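Local coordinates for protein putative phosphinothricin acetyltransferase YwnH (Bacillus subtilis, PDB 1VHS) that probably inactivates phosphinothricin by transferring an acetyl group to it from acetyl-CoA, as a member of the GNAT family of N-acetyltransferases, at residues Y101-A106 with E134-A139; S46-S51 with W67-T72; A18-T23 with M28-T33; E71-Y74 with A78-K81. All coordinates share one frame; numbering follows the deposited sequence. Where two conformers were deposited one is given.

Contact 1 of 4, residues Y101-A106 with E134-A139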
loop_
_atom_site.group_PDB
_atom_site.type_symbol
_atom_site.label_atom_id
_atom_site.label_comp_id
_atom_site.label_asym_id
_atom_site.label_seq_id
_atom_site.Cartn_x
_atom_site.Cartn_y
_atom_site.Cartn_z
ATOM N N TYR A 101 0.146 -3.497 -12.488
ATOM C CA TYR A 101 -0.537 -4.765 -12.296
ATOM C C TYR A 101 -1.152 -4.867 -10.905
ATOM O O TYR A 101 -2.303 -5.269 -10.756
ATOM C CB TYR A 101 0.431 -5.928 -12.507
ATOM C CG TYR A 101 -0.231 -7.271 -12.339
ATOM C CD1 TYR A 101 -1.154 -7.736 -13.278
ATOM C CD2 TYR A 101 0.028 -8.062 -11.223
ATOM C CE1 TYR A 101 -1.802 -8.953 -13.105
ATOM C CE2 TYR A 101 -0.616 -9.283 -11.041
ATOM C CZ TYR A 101 -1.529 -9.721 -11.985
ATOM O OH TYR A 101 -2.173 -10.924 -11.808
ATOM N N LEU A 102 -0.380 -4.505 -9.885
ATOM C CA LEU A 102 -0.864 -4.575 -8.508
ATOM C C LEU A 102 -2.072 -3.682 -8.255
ATOM O O LEU A 102 -3.023 -4.090 -7.581
ATOM C CB LEU A 102 0.262 -4.215 -7.533
ATOM C CG LEU A 102 1.468 -5.160 -7.584
ATOM C CD1 LEU A 102 2.570 -4.663 -6.659
ATOM C CD2 LEU A 102 1.022 -6.559 -7.180
ATOM N N LEU A 103 -2.046 -2.463 -8.784
ATOM C CA LEU A 103 -3.176 -1.562 -8.576
ATOM C C LEU A 103 -4.409 -2.120 -9.269
ATOM O O LEU A 103 -5.500 -2.094 -8.716
ATOM C CB LEU A 103 -2.868 -0.153 -9.100
ATOM C CG LEU A 103 -3.974 0.895 -8.884
ATOM C CD1 LEU A 103 -4.446 0.890 -7.427
ATOM C CD2 LEU A 103 -3.447 2.275 -9.266
ATOM N N GLN A 104 -4.234 -2.635 -10.482
ATOM C CA GLN A 104 -5.358 -3.203 -11.217
ATOM C C GLN A 104 -5.991 -4.335 -10.408
ATOM O O GLN A 104 -7.211 -4.410 -10.294
ATOM C CB GLN A 104 -4.896 -3.711 -12.586
ATOM C CG GLN A 104 -5.976 -4.434 -13.379
ATOM C CD GLN A 104 -5.464 -4.955 -14.709
ATOM O OE1 GLN A 104 -5.137 -4.180 -15.609
ATOM N NE2 GLN A 104 -5.379 -6.278 -14.836
ATOM N N GLU A 105 -5.161 -5.205 -9.836
ATOM C CA GLU A 105 -5.671 -6.311 -9.027
ATOM C C GLU A 105 -6.349 -5.795 -7.761
ATOM O O GLU A 105 -7.388 -6.305 -7.356
ATOM C CB GLU A 105 -4.539 -7.270 -8.654
ATOM C CG GLU A 105 -4.023 -8.087 -9.827
ATOM C CD GLU A 105 -5.150 -8.561 -10.741
ATOM O OE1 GLU A 105 -6.025 -9.318 -10.274
ATOM O OE2 GLU A 105 -5.168 -8.163 -11.927
ATOM N N ALA A 106 -5.757 -4.788 -7.131
ATOM C CA ALA A 106 -6.345 -4.222 -5.925
ATOM C C ALA A 106 -7.751 -3.716 -6.249
ATOM O O ALA A 106 -8.697 -3.940 -5.488
ATOM C CB ALA A 106 -5.474 -3.072 -5.397
ATOM N N GLU A 134 -3.768 8.247 -10.679
ATOM C CA GLU A 134 -4.645 9.158 -11.400
ATOM C C GLU A 134 -5.137 8.580 -12.722
ATOM O O GLU A 134 -6.182 8.981 -13.217
ATOM C CB GLU A 134 -3.951 10.511 -11.621
ATOM C CG GLU A 134 -3.893 11.353 -10.355
ATOM C CD GLU A 134 -3.125 12.651 -10.533
ATOM O OE1 GLU A 134 -3.512 13.462 -11.399
ATOM O OE2 GLU A 134 -2.136 12.861 -9.803
ATOM N N LYS A 135 -4.394 7.634 -13.286
ATOM C CA LYS A 135 -4.817 7.009 -14.537
ATOM C C LYS A 135 -5.905 5.995 -14.223
ATOM O O LYS A 135 -6.649 5.582 -15.111
ATOM C CB LYS A 135 -3.647 6.292 -15.220
ATOM C CG LYS A 135 -2.603 7.214 -15.827
ATOM C CD LYS A 135 -1.506 6.402 -16.495
ATOM C CE LYS A 135 -0.419 7.289 -17.090
ATOM N NZ LYS A 135 0.703 6.466 -17.617
ATOM N N HIS A 136 -5.994 5.594 -12.956
ATOM C CA HIS A 136 -6.995 4.621 -12.543
ATOM C C HIS A 136 -8.186 5.163 -11.753
ATOM O O HIS A 136 -8.741 4.474 -10.895
ATOM C CB HIS A 136 -6.331 3.473 -11.777
ATOM C CG HIS A 136 -5.534 2.549 -12.649
ATOM N ND1 HIS A 136 -4.190 2.725 -12.897
ATOM C CD2 HIS A 136 -5.900 1.441 -13.335
ATOM C CE1 HIS A 136 -3.760 1.763 -13.695
ATOM N NE2 HIS A 136 -4.779 0.972 -13.977
ATOM N N GLY A 137 -8.571 6.402 -12.036
ATOM C CA GLY A 137 -9.740 6.973 -11.391
ATOM C C GLY A 137 -9.575 7.702 -10.074
ATOM O O GLY A 137 -10.553 8.224 -9.533
ATOM N N PHE A 138 -8.361 7.740 -9.546
ATOM C CA PHE A 138 -8.138 8.438 -8.287
ATOM C C PHE A 138 -7.966 9.930 -8.530
ATOM O O PHE A 138 -7.423 10.340 -9.556
ATOM C CB PHE A 138 -6.900 7.892 -7.574
ATOM C CG PHE A 138 -7.095 6.535 -6.970
ATOM C CD1 PHE A 138 -7.110 5.395 -7.773
ATOM C CD2 PHE A 138 -7.272 6.392 -5.593
ATOM C CE1 PHE A 138 -7.297 4.130 -7.209
ATOM C CE2 PHE A 138 -7.457 5.136 -5.024
ATOM C CZ PHE A 138 -7.469 4.000 -5.835
ATOM N N ALA A 139 -8.453 10.731 -7.585
ATOM C CA ALA A 139 -8.342 12.187 -7.640
ATOM C C ALA A 139 -7.710 12.643 -6.326
ATOM O O ALA A 139 -7.851 11.974 -5.301
ATOM C CB ALA A 139 -9.718 12.811 -7.789
#
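On the helix that runs on from the predicted acetyl-CoA-binding loop of the GNAT fold, Leu103 packs against His136 and Phe138. Leu103 lies on helix 98-109, a few residues after the predicted acetyl-CoA-binding residues Lys96 to Ser100, the last of which start the helix; its partners lie where the chain leaves helix 127-135. The leucine fork divides the work between its two methyls. CD2 goes to the imidazole, 3.7 Å from His136 ND1, while CD1 turns to the phenyl ring, 4.3 Å from Phe138 CE1. Leu103 CG itself hangs 4.3 Å above the plane of the His136 ring, displaced toward the rim. With CG anti to its own backbone nitrogen (chi1 -178°), the leucine reaches outward from the helix, and the side chains of Leu103 and His136 run past each other in opposite directions. The contact is purely van der Waals. His136 ND1 is hydrogen-bonded to Leu132 O, four residues back, which would limit rotation of the ring. Gly137, with phi at 89°, takes the left-handed conformation that turns the backbone from the helix end toward Phe138. The Phe138 ring makes an edge-to-face contact with Phe133, and both Phe138 and His136 also touch Leu107, a turn beyond Leu103. Leu103 in turn packs on Leu132 and Phe133 of helix 127-135, while Leu102 and Ala106, on another side of helix 98-109, settle on strands 64-72 and 82-89. Just past the contact Ala139 opens strand 139-150, pairing with Gly161 of strand 153-163.

Contact 2 of 4, residues S46-S51 with W67-T72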
loop_
_atom_site.group_PDB
_atom_site.type_symbol
_atom_site.label_atom_id
_atom_site.label_comp_id
_atom_site.label_asym_id
_atom_site.label_seq_id
_atom_site.Cartn_x
_atom_site.Cartn_y
_atom_site.Cartn_z
ATOM N N SER A 46 -1.230 -9.124 11.917
ATOM C CA SER A 46 -2.376 -9.884 12.406
ATOM C C SER A 46 -3.647 -9.043 12.432
ATOM O O SER A 46 -4.745 -9.570 12.602
ATOM C CB SER A 46 -2.089 -10.428 13.810
ATOM O OG SER A 46 -1.001 -11.334 13.787
ATOM N N GLY A 47 -3.492 -7.736 12.257
ATOM C CA GLY A 47 -4.641 -6.848 12.269
ATOM C C GLY A 47 -5.530 -6.954 11.041
ATOM O O GLY A 47 -6.634 -6.415 11.029
ATOM N N HIS A 48 -5.060 -7.636 10.000
ATOM C CA HIS A 48 -5.866 -7.780 8.795
ATOM C C HIS A 48 -6.985 -8.787 9.005
ATOM O O HIS A 48 -6.874 -9.691 9.834
ATOM C CB HIS A 48 -4.998 -8.192 7.605
ATOM C CG HIS A 48 -4.031 -7.134 7.180
ATOM N ND1 HIS A 48 -2.823 -6.934 7.814
ATOM C CD2 HIS A 48 -4.121 -6.175 6.228
ATOM C CE1 HIS A 48 -2.211 -5.896 7.271
ATOM N NE2 HIS A 48 -2.977 -5.418 6.307
ATOM N N THR A 49 -8.065 -8.623 8.252
ATOM C CA THR A 49 -9.222 -9.497 8.369
ATOM C C THR A 49 -9.637 -10.048 7.020
ATOM O O THR A 49 -9.010 -9.767 5.997
ATOM C CB THR A 49 -10.422 -8.743 8.951
ATOM O OG1 THR A 49 -10.763 -7.657 8.080
ATOM C CG2 THR A 49 -10.086 -8.190 10.328
ATOM N N GLU A 50 -10.713 -10.827 7.028
ATOM C CA GLU A 50 -11.234 -11.426 5.811
ATOM C C GLU A 50 -11.737 -10.362 4.839
ATOM O O GLU A 50 -11.678 -10.551 3.626
ATOM C CB GLU A 50 -12.363 -12.399 6.152
ATOM C CG GLU A 50 -12.898 -13.163 4.957
ATOM C CD GLU A 50 -13.849 -14.272 5.358
ATOM O OE1 GLU A 50 -13.446 -15.121 6.181
ATOM O OE2 GLU A 50 -14.991 -14.298 4.848
ATOM N N SER A 51 -12.228 -9.248 5.374
ATOM C CA SER A 51 -12.738 -8.158 4.543
ATOM C C SER A 51 -11.679 -7.091 4.244
ATOM O O SER A 51 -11.819 -6.324 3.294
ATOM C CB SER A 51 -13.952 -7.499 5.212
ATOM O OG SER A 51 -13.582 -6.810 6.395
ATOM N N TRP A 67 3.458 -6.661 -2.086
ATOM C CA TRP A 67 2.247 -6.915 -1.332
ATOM C C TRP A 67 1.256 -5.769 -1.418
ATOM O O TRP A 67 1.626 -4.633 -1.725
ATOM C CB TRP A 67 2.543 -7.260 0.142
ATOM C CG TRP A 67 3.450 -6.331 0.921
ATOM C CD1 TRP A 67 4.804 -6.439 1.066
ATOM C CD2 TRP A 67 3.048 -5.227 1.744
ATOM N NE1 TRP A 67 5.268 -5.482 1.936
ATOM C CE2 TRP A 67 4.211 -4.723 2.367
ATOM C CE3 TRP A 67 1.814 -4.619 2.018
ATOM C CZ2 TRP A 67 4.180 -3.641 3.252
ATOM C CZ3 TRP A 67 1.782 -3.542 2.898
ATOM C CH2 TRP A 67 2.958 -3.065 3.506
ATOM N N ILE A 68 -0.007 -6.099 -1.178
ATOM C CA ILE A 68 -1.109 -5.140 -1.208
ATOM C C ILE A 68 -1.861 -5.288 0.105
ATOM O O ILE A 68 -2.302 -6.381 0.460
ATOM C CB ILE A 68 -2.102 -5.440 -2.344
ATOM C CG1 ILE A 68 -1.381 -5.521 -3.687
ATOM C CG2 ILE A 68 -3.166 -4.347 -2.403
ATOM C CD1 ILE A 68 -2.300 -5.962 -4.819
ATOM N N SER A 69 -2.010 -4.185 0.823
ATOM C CA SER A 69 -2.692 -4.207 2.105
ATOM C C SER A 69 -3.928 -3.323 2.086
ATOM O O SER A 69 -3.864 -2.187 1.619
ATOM C CB SER A 69 -1.737 -3.712 3.204
ATOM O OG SER A 69 -2.422 -3.451 4.419
ATOM N N PHE A 70 -5.053 -3.856 2.561
ATOM C CA PHE A 70 -6.276 -3.067 2.666
ATOM C C PHE A 70 -6.402 -2.799 4.162
ATOM O O PHE A 70 -6.291 -3.715 4.975
ATOM C CB PHE A 70 -7.502 -3.831 2.171
ATOM C CG PHE A 70 -7.555 -3.984 0.681
ATOM C CD1 PHE A 70 -7.007 -5.103 0.061
ATOM C CD2 PHE A 70 -8.122 -2.990 -0.107
ATOM C CE1 PHE A 70 -7.020 -5.226 -1.330
ATOM C CE2 PHE A 70 -8.142 -3.100 -1.501
ATOM C CZ PHE A 70 -7.589 -4.221 -2.112
ATOM N N GLU A 71 -6.609 -1.543 4.530
ATOM C CA GLU A 71 -6.715 -1.199 5.941
ATOM C C GLU A 71 -7.912 -0.316 6.208
ATOM O O GLU A 71 -8.375 0.400 5.321
ATOM C CB GLU A 71 -5.427 -0.514 6.394
ATOM C CG GLU A 71 -4.224 -1.451 6.381
ATOM C CD GLU A 71 -2.904 -0.723 6.501
ATOM O OE1 GLU A 71 -2.778 0.140 7.395
ATOM O OE2 GLU A 71 -1.988 -1.024 5.704
ATOM N N THR A 72 -8.427 -0.387 7.431
ATOM C CA THR A 72 -9.577 0.420 7.816
ATOM C C THR A 72 -9.167 1.880 7.870
ATOM O O THR A 72 -8.002 2.196 8.127
ATOM C CB THR A 72 -10.099 0.024 9.209
ATOM O OG1 THR A 72 -9.074 0.252 10.183
ATOM C CG2 THR A 72 -10.493 -1.434 9.232
#
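His48 points the edge of its imidazole at Ser69, a good illustration of how a loop residue can be keyed to a strand through one straight bond. His48 NE2 donates to Ser69 OG over 2.8 Å at an N-H...O angle of 168°, and the oxygen lies in the ring plane, only 6° out of it. The hydroxyl is offered by the serine torsion: OG stands anti to the backbone N (chi1 168°), and from there it donates a hydrogen bond to Glu71 OE2, 2.8 Å from Ser69 OG. That carboxylate oxygen is met on its anti side, slightly out of the carboxylate plane. Ser69 and Glu71, two residues apart, thus act from the same side of strand 64-72, whereas Phe70 between them sends its ring toward helix 98-109. The backbone of Phe70 still takes part, its O lying 3.5 Å from His48 CD2, and Glu71 CG sits obliquely to the ring, 4.2 Å from His48 NE2. Trp44 meets the His48 ring edge-to-face and also gives its indole N-H to Glu71 OE2. On the other flank His48 ND1 is hydrogen-bonded to Phe45 O. A carbonyl oxygen can only accept, so donation from both ring nitrogens is consistent with a positively charged imidazole, whose charge the carboxylate of Glu71 would probably stabilise through the intervening serine hydroxyl.

Contact 3 of 4, residues A18-T23 with M28-T33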
loop_
_atom_site.group_PDB
_atom_site.type_symbol
_atom_site.label_atom_id
_atom_site.label_comp_id
_atom_site.label_asym_id
_atom_site.label_seq_id
_atom_site.Cartn_x
_atom_site.Cartn_y
_atom_site.Cartn_z
ATOM N N ALA A 18 10.744 -7.206 4.907
ATOM C CA ALA A 18 11.950 -7.013 4.116
ATOM C C ALA A 18 11.660 -6.088 2.933
ATOM O O ALA A 18 12.442 -5.181 2.640
ATOM C CB ALA A 18 12.471 -8.357 3.619
ATOM N N ILE A 19 10.537 -6.321 2.256
ATOM C CA ILE A 19 10.153 -5.494 1.116
ATOM C C ILE A 19 9.925 -4.066 1.607
ATOM O O ILE A 19 10.358 -3.100 0.978
ATOM C CB ILE A 19 8.865 -6.027 0.446
ATOM C CG1 ILE A 19 9.185 -7.329 -0.297
ATOM C CG2 ILE A 19 8.269 -4.968 -0.499
ATOM C CD1 ILE A 19 7.982 -8.008 -0.910
ATOM N N TYR A 20 9.247 -3.949 2.739
ATOM C CA TYR A 20 8.974 -2.652 3.342
ATOM C C TYR A 20 10.296 -1.917 3.579
ATOM O O TYR A 20 10.452 -0.759 3.197
ATOM C CB TYR A 20 8.243 -2.856 4.665
ATOM C CG TYR A 20 7.889 -1.576 5.381
ATOM C CD1 TYR A 20 6.789 -0.815 4.986
ATOM C CD2 TYR A 20 8.646 -1.133 6.464
ATOM C CE1 TYR A 20 6.448 0.354 5.656
ATOM C CE2 TYR A 20 8.317 0.036 7.143
ATOM C CZ TYR A 20 7.216 0.773 6.732
ATOM O OH TYR A 20 6.890 1.929 7.394
ATOM N N ASN A 21 11.253 -2.602 4.202
ATOM C CA ASN A 21 12.553 -1.999 4.485
ATOM C C ASN A 21 13.369 -1.631 3.258
ATOM O O ASN A 21 14.154 -0.682 3.293
ATOM C CB ASN A 21 13.393 -2.917 5.381
ATOM C CG ASN A 21 12.877 -2.967 6.802
ATOM O OD1 ASN A 21 12.293 -2.002 7.295
ATOM N ND2 ASN A 21 13.107 -4.085 7.478
ATOM N N SER A 22 13.193 -2.369 2.169
ATOM C CA SER A 22 13.950 -2.076 0.963
ATOM C C SER A 22 13.545 -0.727 0.370
ATOM O O SER A 22 14.297 -0.140 -0.407
ATOM C CB SER A 22 13.750 -3.181 -0.078
ATOM O OG SER A 22 12.412 -3.202 -0.541
ATOM N N THR A 23 12.366 -0.236 0.745
ATOM C CA THR A 23 11.869 1.042 0.235
ATOM C C THR A 23 12.220 2.245 1.119
ATOM O O THR A 23 12.106 3.393 0.688
ATOM C CB THR A 23 10.334 1.027 0.078
ATOM O OG1 THR A 23 9.722 1.077 1.374
ATOM C CG2 THR A 23 9.877 -0.235 -0.646
HETATM N N MSE A 28 10.581 7.424 -0.446
HETATM C CA MSE A 28 9.602 7.792 -1.455
HETATM C C MSE A 28 8.207 7.254 -1.143
HETATM O O MSE A 28 7.216 7.757 -1.671
HETATM C CB MSE A 28 10.050 7.260 -2.819
HETATM C CG MSE A 28 9.331 7.883 -3.999
HETATM SE SE MSE A 28 10.085 9.600 -4.464
HETATM C CE MSE A 28 10.569 9.219 -6.296
ATOM N N VAL A 29 8.121 6.243 -0.282
ATOM C CA VAL A 29 6.826 5.650 0.031
ATOM C C VAL A 29 6.509 5.412 1.506
ATOM O O VAL A 29 5.337 5.384 1.887
ATOM C CB VAL A 29 6.659 4.305 -0.707
ATOM N N THR A 30 7.536 5.238 2.332
ATOM C CA THR A 30 7.315 4.973 3.752
ATOM C C THR A 30 7.637 6.126 4.699
ATOM O O THR A 30 8.423 7.019 4.377
ATOM C CB THR A 30 8.113 3.735 4.212
ATOM O OG1 THR A 30 7.971 3.574 5.630
ATOM C CG2 THR A 30 9.584 3.890 3.866
ATOM N N ALA A 31 7.022 6.082 5.878
ATOM C CA ALA A 31 7.209 7.100 6.905
ATOM C C ALA A 31 8.303 6.730 7.902
ATOM O O ALA A 31 8.408 7.334 8.969
ATOM C CB ALA A 31 5.903 7.329 7.639
ATOM N N ASP A 32 9.107 5.727 7.561
ATOM C CA ASP A 32 10.203 5.299 8.426
ATOM C C ASP A 32 11.537 5.657 7.783
ATOM O O ASP A 32 11.695 5.546 6.567
ATOM C CB ASP A 32 10.142 3.786 8.663
ATOM C CG ASP A 32 9.137 3.398 9.729
ATOM O OD1 ASP A 32 9.352 3.749 10.909
ATOM O OD2 ASP A 32 8.132 2.739 9.390
ATOM N N THR A 33 12.491 6.092 8.601
ATOM C CA THR A 33 13.815 6.452 8.108
ATOM C C THR A 33 14.788 5.336 8.478
ATOM O O THR A 33 15.887 5.247 7.934
ATOM C CB THR A 33 14.317 7.774 8.731
ATOM O OG1 THR A 33 14.507 7.602 10.140
ATOM C CG2 THR A 33 13.310 8.889 8.494
#
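Tyr20, on helix 13-24, meets an ST turn of the following loop with its phenol oxygen, touching Thr30 and Asp32. Hydrogen bonds dominate. The phenol oxygen both receives and gives: Thr30 OG1 donates to Tyr20 OH at 2.6 Å, and Tyr20 OH donates to Asp32 OD2 at a very short 2.5 Å. The carboxylate oxygen lies at the ring edge, near its plane, although the planes of ring and carboxylate stand 75° apart. The turn itself is closed when Asp32 N donates to Thr30 OG1 (3.1 Å), so that two bonds, one given and one accepted, hold this hydroxyl. In the helix, Thr23 OG1 bonds back to Tyr20 O, which also takes the Thr23 amide. The ring has further company in a cation-pi contact with Arg41 and an oblique meeting with Tyr88, a predicted acetyl-CoA-binding residue. As in relatives, this region probably borders the active-site cleft. Met28, a selenomethionine, lies beside Asn126, another predicted acetyl-CoA-binding residue. Van der Waals contact is slight: the Thr30 methyl, set between backbone N and carbonyl carbon, places CG2 3.8 Å from Thr23 OG1.

Contact 4 of 4, residues E71-Y74 with A78-K81; sequences ETFY and AYNK
Phe73 and Tyr74 close on Tyr79 from adjacent positions, showing how a surface loop can gather aromatic side chains around a single ring. The tight part is the approach of Phe73: its CD2 comes to 3.5 Å from Tyr79 CD2, which lies at the edge of the phenylalanine ring and near its plane. The two ring planes meet obliquely, at 53°. Tyr74 is turned more steeply, its edge directed at the face of Tyr79 in an offset edge-to-face pair. Its CB adds an off-centre CH-pi contact, 4.3 Å from the Tyr79 ring centroid. Both Phe73 (chi1 172°) and Tyr74 (chi1 -169°) hold CG anti to the backbone N, which carries the rings out toward the tyrosine. The backbone side is looser, bridged by a water between Phe73 N and Tyr79 O; its 2.5 Å approach to Phe73 N is doubtfully short. Phe73 and Tyr74 are themselves exposed, so the cluster lies on the surface, although Phe73 also rests on Thr82 and Glu84. Far from the predicted cofactor site, the aromatic cluster ties together the long turn of a beta-hairpin whose antiparallel arms are strands 64-72 and 82-89.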
loop_
_atom_site.group_PDB
_atom_site.type_symbol
_atom_site.label_atom_id
_atom_site.label_comp_id
_atom_site.label_asym_id
_atom_site.label_seq_id
_atom_site.Cartn_x
_atom_site.Cartn_y
_atom_site.Cartn_z
ATOM N N GLU A 71 -6.609 -1.543 4.530
ATOM C CA GLU A 71 -6.715 -1.199 5.941
ATOM C C GLU A 71 -7.912 -0.316 6.208
ATOM O O GLU A 71 -8.375 0.400 5.321
ATOM C CB GLU A 71 -5.427 -0.514 6.394
ATOM C CG GLU A 71 -4.224 -1.451 6.381
ATOM C CD GLU A 71 -2.904 -0.723 6.501
ATOM O OE1 GLU A 71 -2.778 0.140 7.395
ATOM O OE2 GLU A 71 -1.988 -1.024 5.704
ATOM N N THR A 72 -8.427 -0.387 7.431
ATOM C CA THR A 72 -9.577 0.420 7.816
ATOM C C THR A 72 -9.167 1.880 7.870
ATOM O O THR A 72 -8.002 2.196 8.127
ATOM C CB THR A 72 -10.099 0.024 9.209
ATOM O OG1 THR A 72 -9.074 0.252 10.183
ATOM C CG2 THR A 72 -10.493 -1.434 9.232
ATOM N N PHE A 73 -10.118 2.772 7.619
ATOM C CA PHE A 73 -9.830 4.198 7.675
ATOM C C PHE A 73 -9.981 4.635 9.125
ATOM O O PHE A 73 -9.085 5.253 9.699
ATOM C CB PHE A 73 -10.806 4.986 6.798
ATOM C CG PHE A 73 -10.689 6.474 6.959
ATOM C CD1 PHE A 73 -9.537 7.141 6.563
ATOM C CD2 PHE A 73 -11.723 7.204 7.537
ATOM C CE1 PHE A 73 -9.414 8.522 6.743
ATOM C CE2 PHE A 73 -11.613 8.580 7.722
ATOM C CZ PHE A 73 -10.455 9.241 7.324
ATOM N N TYR A 74 -11.129 4.302 9.706
ATOM C CA TYR A 74 -11.417 4.637 11.093
ATOM C C TYR A 74 -12.277 3.537 11.705
ATOM O O TYR A 74 -13.282 3.127 11.118
ATOM C CB TYR A 74 -12.156 5.975 11.178
ATOM C CG TYR A 74 -12.251 6.527 12.585
ATOM C CD1 TYR A 74 -11.111 6.947 13.267
ATOM C CD2 TYR A 74 -13.479 6.613 13.239
ATOM C CE1 TYR A 74 -11.188 7.441 14.568
ATOM C CE2 TYR A 74 -13.570 7.105 14.542
ATOM C CZ TYR A 74 -12.419 7.516 15.199
ATOM O OH TYR A 74 -12.499 7.997 16.487
ATOM N N ALA A 78 -19.582 3.943 10.777
ATOM C CA ALA A 78 -19.876 4.956 9.770
ATOM C C ALA A 78 -18.884 4.902 8.611
ATOM O O ALA A 78 -19.225 5.260 7.485
ATOM C CB ALA A 78 -19.863 6.344 10.398
ATOM N N TYR A 79 -17.662 4.453 8.888
ATOM C CA TYR A 79 -16.640 4.370 7.846
ATOM C C TYR A 79 -16.383 2.955 7.320
ATOM O O TYR A 79 -15.399 2.728 6.622
ATOM C CB TYR A 79 -15.321 4.962 8.352
ATOM C CG TYR A 79 -15.438 6.396 8.813
ATOM C CD1 TYR A 79 -15.770 6.701 10.134
ATOM C CD2 TYR A 79 -15.234 7.449 7.925
ATOM C CE1 TYR A 79 -15.895 8.032 10.557
ATOM C CE2 TYR A 79 -15.356 8.774 8.333
ATOM C CZ TYR A 79 -15.685 9.060 9.648
ATOM O OH TYR A 79 -15.799 10.376 10.047
ATOM N N ASN A 80 -17.271 2.017 7.641
ATOM C CA ASN A 80 -17.123 0.624 7.205
ATOM C C ASN A 80 -16.887 0.369 5.717
ATOM O O ASN A 80 -16.286 -0.639 5.355
ATOM C CB ASN A 80 -18.341 -0.206 7.628
ATOM C CG ASN A 80 -18.387 -0.457 9.112
ATOM O OD1 ASN A 80 -17.354 -0.494 9.779
ATOM N ND2 ASN A 80 -19.590 -0.652 9.641
ATOM N N LYS A 81 -17.377 1.251 4.855
ATOM C CA LYS A 81 -17.209 1.072 3.419
ATOM C C LYS A 81 -16.052 1.876 2.849
ATOM O O LYS A 81 -15.897 1.981 1.635
ATOM C CB LYS A 81 -18.502 1.442 2.692
ATOM C CG LYS A 81 -19.566 0.357 2.763
ATOM C CD LYS A 81 -20.887 0.819 2.177
ATOM C CE LYS A 81 -21.633 1.694 3.163
ATOM N NZ LYS A 81 -21.938 0.949 4.420
HETATM O O HOH W 1 -12.599 2.320 7.784
#

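From the N terminus, contact 3 comes first, folding the loop after helix 13-24 back on that helix. Contact 2 then closes a longer loop, bracketing strand 54-58 between 46-51 and strand 64-72. Contact 4 begins where contact 2 ends, sharing Glu71 and Thr72, and fastens the turn into strand 82-89. Contact 1 closes last, joining helix 98-109 to the chain just past helix 127-135, strand 117-123 between. None nests. Their segments still touch in space: Ile68 and Phe70 of contact 2 pack on Leu102 and Ala106 of contact 1, while Trp67 reaches Ile19 and Tyr20 of contact 3. Strand 64-72 thus links helices 13-24 and 98-109, with contacts 1 and 3 on opposite sides of the chain's centre.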